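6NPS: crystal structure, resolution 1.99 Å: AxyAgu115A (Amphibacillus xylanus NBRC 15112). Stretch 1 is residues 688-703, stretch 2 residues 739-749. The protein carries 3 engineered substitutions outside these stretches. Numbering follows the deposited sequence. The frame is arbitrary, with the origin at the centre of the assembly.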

# COMPACT_ATOMS: atom_id res chain seq x y z
N PRO A 688 -21.48 -5.86 -13.70
CA PRO A 688 -21.61 -5.91 -15.17
C PRO A 688 -20.50 -6.68 -15.86
O PRO A 688 -19.32 -6.54 -15.56
N LEU A 689 -20.89 -7.50 -16.84
CA LEU A 689 -19.93 -8.23 -17.65
C LEU A 689 -20.17 -7.75 -19.07
O LEU A 689 -21.22 -8.07 -19.67
N VAL A 690 -19.23 -7.00 -19.64
CA VAL A 690 -19.56 -6.21 -20.81
C VAL A 690 -18.94 -6.76 -22.10
O VAL A 690 -19.03 -6.11 -23.14
N ASP A 691 -18.35 -7.95 -22.07
CA ASP A 691 -17.60 -8.45 -23.23
C ASP A 691 -18.48 -8.54 -24.48
O ASP A 691 -17.99 -8.33 -25.60
N PHE A 692 -19.78 -8.88 -24.33
CA PHE A 692 -20.61 -9.10 -25.52
C PHE A 692 -21.16 -7.80 -26.08
O PHE A 692 -21.92 -7.84 -27.05
N LEU A 693 -20.77 -6.66 -25.51
CA LEU A 693 -21.07 -5.37 -26.13
C LEU A 693 -20.32 -5.17 -27.45
O LEU A 693 -20.66 -4.26 -28.20
N GLU A 694 -19.33 -6.03 -27.77
CA GLU A 694 -18.82 -6.03 -29.15
C GLU A 694 -19.43 -7.17 -29.94
O GLU A 694 -19.33 -8.33 -29.51
N PRO A 695 -20.01 -6.88 -31.11
CA PRO A 695 -20.80 -7.89 -31.84
C PRO A 695 -20.03 -9.14 -32.25
O PRO A 695 -20.65 -10.19 -32.44
N ASP A 696 -18.72 -9.07 -32.41
CA ASP A 696 -17.99 -10.25 -32.85
C ASP A 696 -17.36 -11.03 -31.70
O ASP A 696 -16.57 -11.94 -31.96
N VAL A 697 -17.69 -10.72 -30.45
CA VAL A 697 -17.14 -11.46 -29.32
C VAL A 697 -18.11 -12.56 -28.91
O VAL A 697 -19.32 -12.34 -28.77
N ASN A 698 -17.59 -13.78 -28.75
CA ASN A 698 -18.45 -14.90 -28.41
C ASN A 698 -17.94 -15.68 -27.20
O ASN A 698 -18.35 -16.82 -26.99
N GLN A 699 -17.06 -15.08 -26.39
CA GLN A 699 -16.61 -15.75 -25.18
C GLN A 699 -16.34 -14.71 -24.10
O GLN A 699 -15.85 -13.62 -24.39
N ALA A 700 -16.64 -15.08 -22.86
CA ALA A 700 -16.31 -14.24 -21.71
C ALA A 700 -16.25 -15.16 -20.50
O ALA A 700 -16.64 -16.33 -20.57
N SER A 701 -15.77 -14.62 -19.38
CA SER A 701 -15.72 -15.51 -18.23
C SER A 701 -15.72 -14.71 -16.93
O SER A 701 -15.41 -13.52 -16.91
N PHE A 702 -16.11 -15.40 -15.86
CA PHE A 702 -15.93 -14.88 -14.51
C PHE A 702 -15.36 -16.00 -13.65
O PHE A 702 -15.37 -17.17 -14.04
N THR A 703 -14.85 -15.63 -12.46
CA THR A 703 -14.19 -16.60 -11.61
C THR A 703 -14.88 -16.61 -10.25
O THR A 703 -15.40 -15.59 -9.79
N SER A 739 -10.31 -22.20 -6.90
CA SER A 739 -11.08 -21.31 -7.74
C SER A 739 -11.63 -22.10 -8.91
O SER A 739 -11.20 -23.22 -9.18
N GLU A 740 -12.63 -21.52 -9.57
CA GLU A 740 -13.22 -22.09 -10.78
C GLU A 740 -13.53 -20.95 -11.75
O GLU A 740 -14.06 -19.92 -11.35
N THR A 741 -13.16 -21.12 -13.02
CA THR A 741 -13.49 -20.14 -14.05
C THR A 741 -14.74 -20.59 -14.79
O THR A 741 -14.80 -21.72 -15.28
N ILE A 742 -15.76 -19.73 -14.83
CA ILE A 742 -17.02 -20.06 -15.48
C ILE A 742 -17.04 -19.34 -16.82
O ILE A 742 -16.86 -18.12 -16.87
N HIS A 743 -17.23 -20.10 -17.90
CA HIS A 743 -17.37 -19.48 -19.21
C HIS A 743 -18.82 -19.15 -19.50
O HIS A 743 -19.73 -19.93 -19.18
N VAL A 744 -19.03 -18.00 -20.11
CA VAL A 744 -20.37 -17.50 -20.43
C VAL A 744 -20.55 -17.57 -21.94
O VAL A 744 -19.65 -17.18 -22.69
N PHE A 745 -21.73 -18.00 -22.39
CA PHE A 745 -22.04 -18.21 -23.81
C PHE A 745 -23.31 -17.45 -24.17
O PHE A 745 -24.32 -17.57 -23.47
N VAL A 746 -23.25 -16.70 -25.28
CA VAL A 746 -24.42 -16.01 -25.82
C VAL A 746 -24.76 -16.62 -27.17
O VAL A 746 -23.93 -16.65 -28.08
N ASP A 747 -25.99 -17.10 -27.31
CA ASP A 747 -26.46 -17.57 -28.61
C ASP A 747 -26.94 -16.38 -29.41
O ASP A 747 -28.04 -15.87 -29.18
N ARG A 748 -26.13 -15.93 -30.36
CA ARG A 748 -26.44 -14.76 -31.17
C ARG A 748 -27.43 -15.07 -32.29
O ARG A 748 -27.92 -14.13 -32.94
N ASP A 749 -27.76 -16.34 -32.51
CA ASP A 749 -28.64 -16.72 -33.61
C ASP A 749 -30.06 -16.23 -33.34
O ASP A 749 -30.77 -16.78 -32.49

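Packing of residues 688-703 against 739-749 in AxyAgu115A. The two strands run antiparallel: Phe702 N donates to Ile742 O (3.0 Å), Ile742 N to Phe702 O (2.7 Å) and Val744 N to Ala700 O (3.0 Å). Beyond Ala700 the chains separate, and two waters fill the gap. Water 2 accepts from Ala700 N (3.1 Å) and donates to Val744 O (2.7 Å); water 1 accepts from Val746 N (2.9 Å) and donates to Asn698 O (2.5 Å). Ala700, Phe702, Ile742 and Val744 share one sheet face. Here the Phe702 ring (chi1 p) takes Ile742 CB (m) over its face and, at its edge, Val744 CG2, 3.8 Å from Phe702 CD1. Phe692 (m) points toward stretch 2, its ring covered by Val746 CG2 (Val746 t), 3.7 Å from Phe692 CD1. On the other face Thr703 OG1 lies 3.6 Å from Thr741 OG1; Thr703 OG1 and Ser701 OG are hydrogen-bonded elsewhere in the structure. Arg748 (m, then t, t) reaches into the loop of stretch 1, where backbone carbonyls gather round its guanidinium. Arg748 NH2 donates to Phe692 O (3.2 Å) and Val697 O (2.9 Å); Arg748 NE donates to Val697 O (3.2 Å) and weakly to Asn698 OD1 (3.2 Å). Pro695 O sits over the guanidinium face, 3.3 Å from Arg748 CZ, and Arg748 NH1 is satisfied elsewhere.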

# COMPACT_ATOMS: atom_id res chain seq x y z
CB PRO A 688 -21.57 -4.43 -15.57
CG PRO A 688 -20.69 -3.80 -14.52
CD PRO A 688 -21.04 -4.53 -13.23
CB LEU A 689 -20.14 -9.73 -17.52
CG LEU A 689 -19.19 -10.63 -18.29
CD1 LEU A 689 -19.11 -11.97 -17.59
CD2 LEU A 689 -19.72 -10.79 -19.70
CB VAL A 690 -19.18 -4.73 -20.60
CG1 VAL A 690 -19.94 -4.19 -19.39
CG2 VAL A 690 -17.66 -4.56 -20.46
CB ASP A 691 -17.00 -9.82 -22.92
CG ASP A 691 -16.11 -9.81 -21.65
OD1 ASP A 691 -16.63 -9.53 -20.54
OD2 ASP A 691 -14.90 -10.12 -21.77
CB PHE A 692 -21.77 -10.07 -25.20
CG PHE A 692 -21.29 -11.41 -24.70
CD1 PHE A 692 -20.85 -12.38 -25.59
CD2 PHE A 692 -21.23 -11.68 -23.33
CE1 PHE A 692 -20.37 -13.62 -25.12
CE2 PHE A 692 -20.75 -12.89 -22.87
CZ PHE A 692 -20.32 -13.86 -23.76
CB LEU A 693 -20.75 -4.25 -25.14
CG LEU A 693 -21.73 -4.11 -23.96
CD1 LEU A 693 -21.35 -2.97 -23.05
CD2 LEU A 693 -23.20 -3.93 -24.43
CB GLU A 694 -17.29 -6.14 -29.13
CG GLU A 694 -16.73 -5.05 -28.22
CD GLU A 694 -15.20 -4.92 -28.16
OE1 GLU A 694 -14.46 -5.93 -28.10
OE2 GLU A 694 -14.73 -3.76 -28.14
CB PRO A 695 -21.28 -7.15 -33.09
CG PRO A 695 -20.90 -5.74 -32.92
CD PRO A 695 -19.84 -5.64 -31.88
CB ASP A 696 -16.90 -9.85 -33.85
CG ASP A 696 -15.87 -8.88 -33.29
OD1 ASP A 696 -16.07 -8.34 -32.17
OD2 ASP A 696 -14.87 -8.64 -33.99
CB VAL A 697 -16.79 -10.52 -28.16
CG1 VAL A 697 -16.35 -11.31 -26.95
CG2 VAL A 697 -15.66 -9.57 -28.62
CB ASN A 698 -18.61 -15.82 -29.62
CG ASN A 698 -19.29 -15.13 -30.77
OD1 ASN A 698 -20.48 -14.83 -30.70
ND2 ASN A 698 -18.53 -14.85 -31.82
CB GLN A 699 -15.36 -16.60 -25.42
CG GLN A 699 -14.11 -15.80 -25.73
CD GLN A 699 -13.00 -16.67 -26.32
OE1 GLN A 699 -13.17 -17.88 -26.48
NE2 GLN A 699 -11.88 -16.05 -26.66
CB ALA A 700 -17.33 -13.12 -21.51
CB SER A 701 -14.50 -16.45 -18.27
OG SER A 701 -13.29 -15.76 -18.33
CB PHE A 702 -17.25 -14.32 -13.95
CG PHE A 702 -18.35 -15.33 -13.76
CD1 PHE A 702 -19.26 -15.60 -14.80
CD2 PHE A 702 -18.52 -15.97 -12.54
CE1 PHE A 702 -20.32 -16.50 -14.61
CE2 PHE A 702 -19.56 -16.86 -12.33
CZ PHE A 702 -20.48 -17.15 -13.37
CB THR A 703 -12.69 -16.26 -11.50
OG1 THR A 703 -12.14 -16.30 -12.82
CG2 THR A 703 -11.91 -17.26 -10.62
CB SER A 739 -10.26 -20.10 -8.23
OG SER A 739 -9.12 -20.47 -8.97
CB GLU A 740 -14.48 -22.88 -10.42
CG GLU A 740 -15.24 -23.43 -11.62
CD GLU A 740 -14.64 -24.71 -12.19
OE1 GLU A 740 -13.59 -25.14 -11.67
OE2 GLU A 740 -15.21 -25.27 -13.14
CB THR A 741 -12.32 -19.98 -15.01
OG1 THR A 741 -11.21 -19.41 -14.31
CG2 THR A 741 -12.71 -19.10 -16.20
CB ILE A 742 -18.24 -19.67 -14.62
CG1 ILE A 742 -18.09 -20.16 -13.15
CG2 ILE A 742 -19.58 -20.13 -15.29
CD1 ILE A 742 -17.98 -21.66 -12.96
CB HIS A 743 -16.79 -20.40 -20.29
CG HIS A 743 -15.41 -20.84 -19.95
ND1 HIS A 743 -14.30 -20.03 -20.16
CD2 HIS A 743 -14.96 -21.94 -19.31
CE1 HIS A 743 -13.23 -20.65 -19.70
NE2 HIS A 743 -13.60 -21.81 -19.19
CB VAL A 744 -20.56 -16.06 -19.93
CG1 VAL A 744 -21.98 -15.61 -20.20
CG2 VAL A 744 -20.29 -15.98 -18.42
CB PHE A 745 -22.23 -19.69 -24.17
CG PHE A 745 -21.12 -20.56 -23.67
CD1 PHE A 745 -19.85 -20.44 -24.19
CD2 PHE A 745 -21.35 -21.49 -22.65
CE1 PHE A 745 -18.81 -21.24 -23.73
CE2 PHE A 745 -20.31 -22.29 -22.18
CZ PHE A 745 -19.04 -22.15 -22.72
CB VAL A 746 -24.15 -14.50 -25.95
CG1 VAL A 746 -25.25 -13.83 -26.75
CG2 VAL A 746 -24.07 -13.88 -24.56
CB ASP A 747 -27.56 -18.61 -28.44
CG ASP A 747 -27.97 -19.23 -29.77
OD1 ASP A 747 -27.28 -18.98 -30.80
OD2 ASP A 747 -28.96 -19.99 -29.77
CB ARG A 748 -25.14 -14.17 -31.74
CG ARG A 748 -24.23 -13.65 -30.61
CD ARG A 748 -23.02 -12.90 -31.18
NE ARG A 748 -22.21 -12.23 -30.16
CZ ARG A 748 -22.39 -10.98 -29.74
NH1 ARG A 748 -23.40 -10.25 -30.20
NH2 ARG A 748 -21.58 -10.47 -28.81
CB ASP A 749 -28.60 -18.24 -33.79
CG ASP A 749 -29.33 -18.72 -35.08
OD1 ASP A 749 -29.38 -17.98 -36.09
OD2 ASP A 749 -29.86 -19.86 -35.06
O HOH W 1 -20.84 -17.19 -26.80
O HOH W 2 -17.18 -18.11 -23.20